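Local coordinates for dTDP-4-dehydrorhamnose 3,5-epimerase (Sulfolobus tokodaii, PDB 2B9U), which probably catalyses the epimerisation of dTDP-4-dehydro-6-deoxyglucose at the third and fifth carbons of its sugar, yielding dTDP-4-dehydro-beta-L-rhamnose for dTDP-L-rhamnose biosynthesis, at residues A[86-89]-A[90-93]; A[135-139]-A[140-144]; A[159-162]-A[163-166]. All coordinates share one frame; numbering follows the deposited sequence.

Interaction 1 (A[86-89]-A[90-93]); sequences DVRK and SSPT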
loop_
_atom_site.group_PDB
_atom_site.type_symbol
_atom_site.label_atom_id
_atom_site.label_comp_id
_atom_site.label_asym_id
_atom_site.label_seq_id
_atom_site.Cartn_x
_atom_site.Cartn_y
_atom_site.Cartn_z
ATOM N N ASP A 86 14.301 6.908 -18.906
ATOM C CA ASP A 86 13.516 7.101 -20.137
ATOM C C ASP A 86 13.968 6.118 -21.181
ATOM O O ASP A 86 15.110 6.195 -21.651
ATOM C CB ASP A 86 13.647 8.527 -20.683
ATOM C CG ASP A 86 12.613 8.854 -21.772
ATOM O OD1 ASP A 86 11.964 7.945 -22.330
ATOM O OD2 ASP A 86 12.435 10.052 -22.064
ATOM N N VAL A 87 13.086 5.181 -21.526
ATOM C CA VAL A 87 13.381 4.173 -22.545
ATOM C C VAL A 87 12.446 4.295 -23.764
ATOM O O VAL A 87 12.203 3.318 -24.482
ATOM C CB VAL A 87 13.372 2.712 -21.975
ATOM C CG1 VAL A 87 14.434 2.538 -20.888
ATOM C CG2 VAL A 87 11.969 2.295 -21.483
ATOM N N ARG A 88 11.920 5.500 -23.975
ATOM C CA ARG A 88 11.176 5.831 -25.198
ATOM C C ARG A 88 12.158 6.360 -26.245
ATOM O O ARG A 88 12.713 7.449 -26.096
ATOM C CB ARG A 88 10.102 6.887 -24.908
ATOM C CG ARG A 88 9.115 6.509 -23.823
ATOM C CD ARG A 88 8.336 7.711 -23.325
ATOM N NE ARG A 88 9.173 8.654 -22.590
ATOM C CZ ARG A 88 8.715 9.733 -21.964
ATOM N NH1 ARG A 88 7.417 10.010 -21.983
ATOM N NH2 ARG A 88 9.546 10.531 -21.308
ATOM N N LYS A 89 12.374 5.580 -27.296
ATOM C CA LYS A 89 13.353 5.916 -28.339
ATOM C C LYS A 89 13.278 7.350 -28.883
ATOM O O LYS A 89 14.314 8.009 -29.038
ATOM C CB LYS A 89 13.270 4.916 -29.487
ATOM C CG LYS A 89 14.284 3.781 -29.389
ATOM C CD LYS A 89 14.182 2.818 -30.583
ATOM C CE LYS A 89 14.782 3.427 -31.863
ATOM N NZ LYS A 89 16.233 3.773 -31.720
ATOM N N SER A 90 12.061 7.832 -29.154
ATOM C CA SER A 90 11.867 9.122 -29.826
ATOM C C SER A 90 11.721 10.264 -28.835
ATOM O O SER A 90 11.356 11.387 -29.212
ATOM C CB SER A 90 10.652 9.077 -30.761
ATOM O OG SER A 90 9.436 9.201 -30.037
ATOM N N SER A 91 12.001 9.977 -27.568
ATOM C CA SER A 91 11.979 11.004 -26.540
ATOM C C SER A 91 13.251 11.854 -26.633
ATOM O O SER A 91 14.328 11.322 -26.923
ATOM C CB SER A 91 11.836 10.370 -25.155
ATOM O OG SER A 91 11.854 11.352 -24.141
ATOM N N PRO A 92 13.135 13.180 -26.396
ATOM C CA PRO A 92 14.319 14.042 -26.419
ATOM C C PRO A 92 15.226 13.750 -25.225
ATOM O O PRO A 92 16.262 14.408 -25.048
ATOM C CB PRO A 92 13.719 15.450 -26.286
ATOM C CG PRO A 92 12.459 15.236 -25.513
ATOM C CD PRO A 92 11.914 13.950 -26.077
ATOM N N THR A 93 14.813 12.767 -24.417
ATOM C CA THR A 93 15.471 12.421 -23.157
ATOM C C THR A 93 15.719 10.912 -23.021
ATOM O O THR A 93 15.939 10.415 -21.912
ATOM C CB THR A 93 14.635 12.891 -21.946
ATOM O OG1 THR A 93 13.299 12.381 -22.064
ATOM C CG2 THR A 93 14.599 14.418 -21.856
#
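A type I beta turn from R88 to S91, closed by the backbone bond from S91 N to R88 O (3.0 Å), reverses the chain in the loop between strands 79-86 and 97-103 of the jelly-roll, and the carboxylate of D86 ties the two halves of this stretch together. D86 is the last residue of strand 79-86, and it is buried. R88 grips it side-on in a two-nitrogen salt bridge: NE donates to D86 OD1 at 2.9 Å in a nearly straight bond (172°), and NH2 donates to D86 OD2 at 3.0 Å. Both nitrogens meet the oxygens from out of the carboxylate plane, while D86 CG lies in the guanidinium plane, at its edge. The bend of the arginine chain at chi3 (-68°) curls it back to reach this partner. D86 OD1 also accepts from R88 N at 2.9 Å, an Asx turn, and NE and N reach this oxygen from opposite faces of its plane.

The hydroxyls of S91 and T93 converge on OD2, which R88 NH2 already holds. T93 OG1 is placed as a donor to D86 OD2, though the modelled separation is so short that its exact value is doubtful. The buried charge is thus met by the arginine and by hydroxyls, so the carboxylate is probably held in one rotation. F116 of strand 116-122 touches the side chains of both D86 and R88, while F175, near the C-terminus, packs on R88. S91, with its OG anti to its own N (chi1 178°), donates that hydroxyl to the syn side of D86 OD2 at 2.5 Å.

Interaction 2 (A[135-139]-A[140-144]); sequences NEYSP and PHERC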
loop_
_atom_site.group_PDB
_atom_site.type_symbol
_atom_site.label_atom_id
_atom_site.label_comp_id
_atom_site.label_asym_id
_atom_site.label_seq_id
_atom_site.Cartn_x
_atom_site.Cartn_y
_atom_site.Cartn_z
ATOM N N ASN A 135 -2.057 -0.979 -16.391
ATOM C CA ASN A 135 -2.186 -2.390 -16.736
ATOM C C ASN A 135 -1.568 -3.298 -15.707
ATOM O O ASN A 135 -0.534 -2.976 -15.130
ATOM C CB ASN A 135 -1.532 -2.668 -18.081
ATOM C CG ASN A 135 -2.343 -2.127 -19.223
ATOM O OD1 ASN A 135 -3.491 -2.534 -19.430
ATOM N ND2 ASN A 135 -1.776 -1.174 -19.944
ATOM N N GLU A 136 -2.198 -4.447 -15.496
ATOM C CA GLU A 136 -1.700 -5.431 -14.557
ATOM C C GLU A 136 -0.415 -6.103 -15.040
ATOM O O GLU A 136 0.044 -5.877 -16.164
ATOM C CB GLU A 136 -2.778 -6.477 -14.279
ATOM C CG GLU A 136 -3.993 -5.914 -13.579
ATOM C CD GLU A 136 -5.037 -6.969 -13.254
ATOM O OE1 GLU A 136 -4.730 -8.192 -13.327
ATOM O OE2 GLU A 136 -6.175 -6.561 -12.932
ATOM N N TYR A 137 0.170 -6.892 -14.145
ATOM C CA TYR A 137 1.189 -7.877 -14.450
ATOM C C TYR A 137 0.845 -8.618 -15.732
ATOM O O TYR A 137 -0.258 -9.169 -15.870
ATOM C CB TYR A 137 1.234 -8.859 -13.294
ATOM C CG TYR A 137 2.177 -10.036 -13.425
ATOM C CD1 TYR A 137 3.516 -9.864 -13.774
ATOM C CD2 TYR A 137 1.735 -11.324 -13.134
ATOM C CE1 TYR A 137 4.382 -10.960 -13.859
ATOM C CE2 TYR A 137 2.593 -12.419 -13.208
ATOM C CZ TYR A 137 3.908 -12.229 -13.566
ATOM O OH TYR A 137 4.739 -13.314 -13.658
ATOM N N SER A 138 1.780 -8.598 -16.675
ATOM C CA SER A 138 1.617 -9.280 -17.957
ATOM C C SER A 138 2.989 -9.728 -18.454
ATOM O O SER A 138 3.692 -8.960 -19.121
ATOM C CB SER A 138 0.932 -8.368 -18.985
ATOM O OG SER A 138 0.738 -9.030 -20.226
ATOM N N PRO A 139 3.385 -10.965 -18.100
ATOM C CA PRO A 139 4.661 -11.575 -18.504
ATOM C C PRO A 139 5.022 -11.493 -20.006
ATOM O O PRO A 139 6.192 -11.242 -20.320
ATOM C CB PRO A 139 4.511 -13.027 -18.055
ATOM C CG PRO A 139 3.582 -12.954 -16.900
ATOM C CD PRO A 139 2.606 -11.866 -17.229
ATOM N N PRO A 140 4.050 -11.714 -20.929
ATOM C CA PRO A 140 4.429 -11.583 -22.343
ATOM C C PRO A 140 4.987 -10.205 -22.730
ATOM O O PRO A 140 5.763 -10.109 -23.690
ATOM C CB PRO A 140 3.113 -11.855 -23.087
ATOM C CG PRO A 140 2.315 -12.703 -22.137
ATOM C CD PRO A 140 2.632 -12.117 -20.794
ATOM N N HIS A 141 4.610 -9.168 -21.979
ATOM C CA HIS A 141 4.990 -7.789 -22.280
ATOM C C HIS A 141 6.141 -7.241 -21.406
ATOM O O HIS A 141 6.567 -6.092 -21.574
ATOM C CB HIS A 141 3.761 -6.883 -22.177
ATOM C CG HIS A 141 2.620 -7.322 -23.036
ATOM N ND1 HIS A 141 1.784 -8.362 -22.688
ATOM C CD2 HIS A 141 2.174 -6.864 -24.229
ATOM C CE1 HIS A 141 0.870 -8.523 -23.630
ATOM N NE2 HIS A 141 1.083 -7.624 -24.576
ATOM N N GLU A 142 6.635 -8.065 -20.485
ATOM C CA GLU A 142 7.740 -7.682 -19.605
ATOM C C GLU A 142 9.041 -7.528 -20.384
ATOM O O GLU A 142 9.359 -8.351 -21.243
ATOM C CB GLU A 142 7.910 -8.696 -18.467
ATOM C CG GLU A 142 6.956 -8.478 -17.288
ATOM C CD GLU A 142 7.016 -9.588 -16.224
ATOM O OE1 GLU A 142 7.230 -10.777 -16.581
ATOM O OE2 GLU A 142 6.835 -9.269 -15.024
ATOM N N ARG A 143 9.767 -6.452 -20.087
ATOM C CA ARG A 143 11.092 -6.180 -20.650
ATOM C C ARG A 143 11.968 -5.496 -19.581
ATOM O O ARG A 143 11.453 -4.929 -18.613
ATOM C CB ARG A 143 10.991 -5.275 -21.890
ATOM C CG ARG A 143 10.319 -5.887 -23.143
ATOM C CD ARG A 143 11.068 -7.132 -23.675
ATOM N NE ARG A 143 10.651 -7.517 -25.029
ATOM C CZ ARG A 143 9.525 -8.172 -25.322
ATOM N NH1 ARG A 143 8.668 -8.534 -24.364
ATOM N NH2 ARG A 143 9.247 -8.467 -26.590
ATOM N N CYS A 144 13.286 -5.551 -19.764
ATOM C CA CYS A 144 14.195 -4.856 -18.869
ATOM C C CYS A 144 15.463 -4.393 -19.564
ATOM O O CYS A 144 15.823 -4.893 -20.643
ATOM C CB CYS A 144 14.543 -5.725 -17.647
ATOM S SG CYS A 144 15.270 -7.315 -18.062
HETATM O O HOH W 1 8.702 -11.309 -21.907
#
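S138 and H141 meet through their side chains, S138 OG lying 2.8 Å from H141 ND1 in a hydrogen bond in which either may be the donor. The hydroxyl sits at the edge of the imidazole, close to the ring plane, and reaches it because OG stands trans to the backbone N of S138 (chi1 -179°). The same two residues are joined through the backbone by a short 3-10 turn, P139 to H141, in which H141 N donates to S138 O at 3.0 Å, and the next amide, E142 N, donates to P139 O at 3.2 Å. Beside this turn the carboxylate of E142 comes to the edge of the Y137 ring, where OE2 lies 3.2 Å from CE1 in the ring plane and so faces the hydrogen-bearing rim. The ring and carboxylate planes are 69° apart. P139 takes one face of the same ring, its CD standing 3.8 Å above the plane and over the centre.

Further out, a water donates to both P139 O (3.0 Å) and E142 O (3.1 Å), and R143 NH1 donates to E142 O in the plane of its guanidinium. Around these, Q63 binds S138 N and E136 O through its amide, Q46 OE1 accepts from Y137 N, and K32 of the second subunit packs on Y137. The turn leads the chain into strand 142-144 of the cupin-like jelly-roll, and the segment before it presents Y137, the tyrosine predicted to stack on the thymidine ring in the nucleotide site of this epimerase family.

Interaction 3 (A[159-162]-A[163-166]); sequences ISDK and DLQC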
loop_
_atom_site.group_PDB
_atom_site.type_symbol
_atom_site.label_atom_id
_atom_site.label_comp_id
_atom_site.label_asym_id
_atom_site.label_seq_id
_atom_site.Cartn_x
_atom_site.Cartn_y
_atom_site.Cartn_z
ATOM N N ILE A 159 21.370 -9.677 -6.601
ATOM C CA ILE A 159 20.595 -9.490 -7.812
ATOM C C ILE A 159 20.172 -10.839 -8.392
ATOM O O ILE A 159 20.870 -11.832 -8.227
ATOM C CB ILE A 159 21.394 -8.622 -8.828
ATOM C CG1 ILE A 159 20.535 -8.266 -10.047
ATOM C CG2 ILE A 159 22.740 -9.288 -9.201
ATOM C CD1 ILE A 159 21.041 -7.063 -10.832
ATOM N N SER A 160 19.025 -10.874 -9.053
ATOM C CA SER A 160 18.480 -12.130 -9.537
ATOM C C SER A 160 19.080 -12.493 -10.901
ATOM O O SER A 160 19.564 -11.614 -11.645
ATOM C CB SER A 160 16.962 -12.038 -9.664
ATOM O OG SER A 160 16.634 -11.342 -10.850
ATOM N N ASP A 161 19.036 -13.788 -11.203
ATOM C CA ASP A 161 19.415 -14.323 -12.515
ATOM C C ASP A 161 18.697 -13.591 -13.656
ATOM O O ASP A 161 19.333 -13.199 -14.628
ATOM C CB ASP A 161 19.113 -15.829 -12.605
ATOM C CG ASP A 161 20.082 -16.688 -11.793
ATOM O OD1 ASP A 161 21.009 -16.149 -11.149
ATOM O OD2 ASP A 161 19.914 -17.927 -11.811
ATOM N N LYS A 162 17.382 -13.408 -13.528
ATOM C CA LYS A 162 16.587 -12.658 -14.512
ATOM C C LYS A 162 17.139 -11.262 -14.752
ATOM O O LYS A 162 17.234 -10.810 -15.904
ATOM C CB LYS A 162 15.118 -12.558 -14.072
ATOM C CG LYS A 162 14.188 -13.633 -14.665
ATOM C CD LYS A 162 12.826 -13.720 -13.942
ATOM C CE LYS A 162 11.996 -12.434 -14.040
ATOM N NZ LYS A 162 10.858 -12.439 -13.038
ATOM N N ASP A 163 17.508 -10.579 -13.666
ATOM C CA ASP A 163 17.983 -9.201 -13.769
ATOM C C ASP A 163 19.407 -9.135 -14.323
ATOM O O ASP A 163 19.796 -8.153 -14.950
ATOM C CB ASP A 163 17.844 -8.458 -12.425
ATOM C CG ASP A 163 16.399 -8.036 -12.127
ATOM O OD1 ASP A 163 15.522 -8.198 -13.010
ATOM O OD2 ASP A 163 16.140 -7.541 -11.008
ATOM N N LEU A 164 20.172 -10.199 -14.114
ATOM C CA LEU A 164 21.534 -10.274 -14.641
ATOM C C LEU A 164 21.572 -10.460 -16.153
ATOM O O LEU A 164 22.549 -10.085 -16.789
ATOM C CB LEU A 164 22.329 -11.379 -13.953
ATOM C CG LEU A 164 22.876 -11.083 -12.569
ATOM C CD1 LEU A 164 23.217 -12.382 -11.872
ATOM C CD2 LEU A 164 24.112 -10.196 -12.678
ATOM N N GLN A 165 20.516 -11.032 -16.731
ATOM C CA GLN A 165 20.496 -11.235 -18.182
ATOM C C GLN A 165 19.814 -10.131 -18.975
ATOM O O GLN A 165 19.792 -10.172 -20.211
ATOM C CB GLN A 165 19.958 -12.614 -18.555
ATOM C CG GLN A 165 20.914 -13.780 -18.177
ATOM C CD GLN A 165 22.148 -13.947 -19.092
ATOM O OE1 GLN A 165 22.504 -13.063 -19.899
ATOM N NE2 GLN A 165 22.814 -15.087 -18.949
ATOM N N CYS A 166 19.287 -9.133 -18.268
ATOM C CA CYS A 166 18.739 -7.942 -18.905
ATOM C C CYS A 166 19.772 -7.325 -19.876
ATOM O O CYS A 166 20.952 -7.205 -19.538
ATOM C CB CYS A 166 18.286 -6.925 -17.836
ATOM S SG CYS A 166 16.854 -7.458 -16.799
HETATM O O HOH W 2 17.312 -8.570 -8.843
#
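S160 turns its hydroxyl back over the first turn of helix 161-164, OG accepting from D163 N at 3.0 Å with a fairly straight bond (154°), the classic N-cap. It can do so because OG stands between its own N and carbonyl carbon (chi1 79°). The backbone completes the start of the helix, L164 N donating to S160 O at 2.9 Å. I159, one residue earlier, works with its two branches: CG1 lies 3.6 Å from D163 CB, while CG2 meets the branch point of L164, CG, at 3.8 Å, and I159 runs at a slant to both side chains. D163 packs its CB on I159, while its carboxylate is hydrogen-bonded to H61 NE2 (OD1) and G59 N (OD2), and a water bridges S160 N and D163 OD2. Replacing S160 by an alanine would probably leave D163 N without its capping acceptor and let the first helical turn fray, disturbing the set of D163. With its backbone N held by the cap and its carboxylate oxygens by separate donors, the aspartate is likely to be fixed in the direction in which it faces H61, a pairing that resembles the His-Asp dyad of RmlC-type epimerases.

In the fold
Interactions 2 and 3 are joined covalently: C144 SG at the end of 135-144 and C166 SG at the end of 159-166 form a disulfide of 2.0 Å, tying strand 142-144 to the C-terminal helix although the contact centres lie 16 Å apart. Both also touch the second subunit. Interaction 2 holds Y137, predicted to stack on the thymidine ring, and the side chain of K162 in interaction 3 lies about 6 Å from that of Y137, consistent with both contacts lying near the nucleotide site. Interaction 1 stands apart, its centre 19 Å from that of interaction 2 and 24 Å from that of interaction 3, and its loop 86-93 lies away from Y137, at the end of strand 79-86.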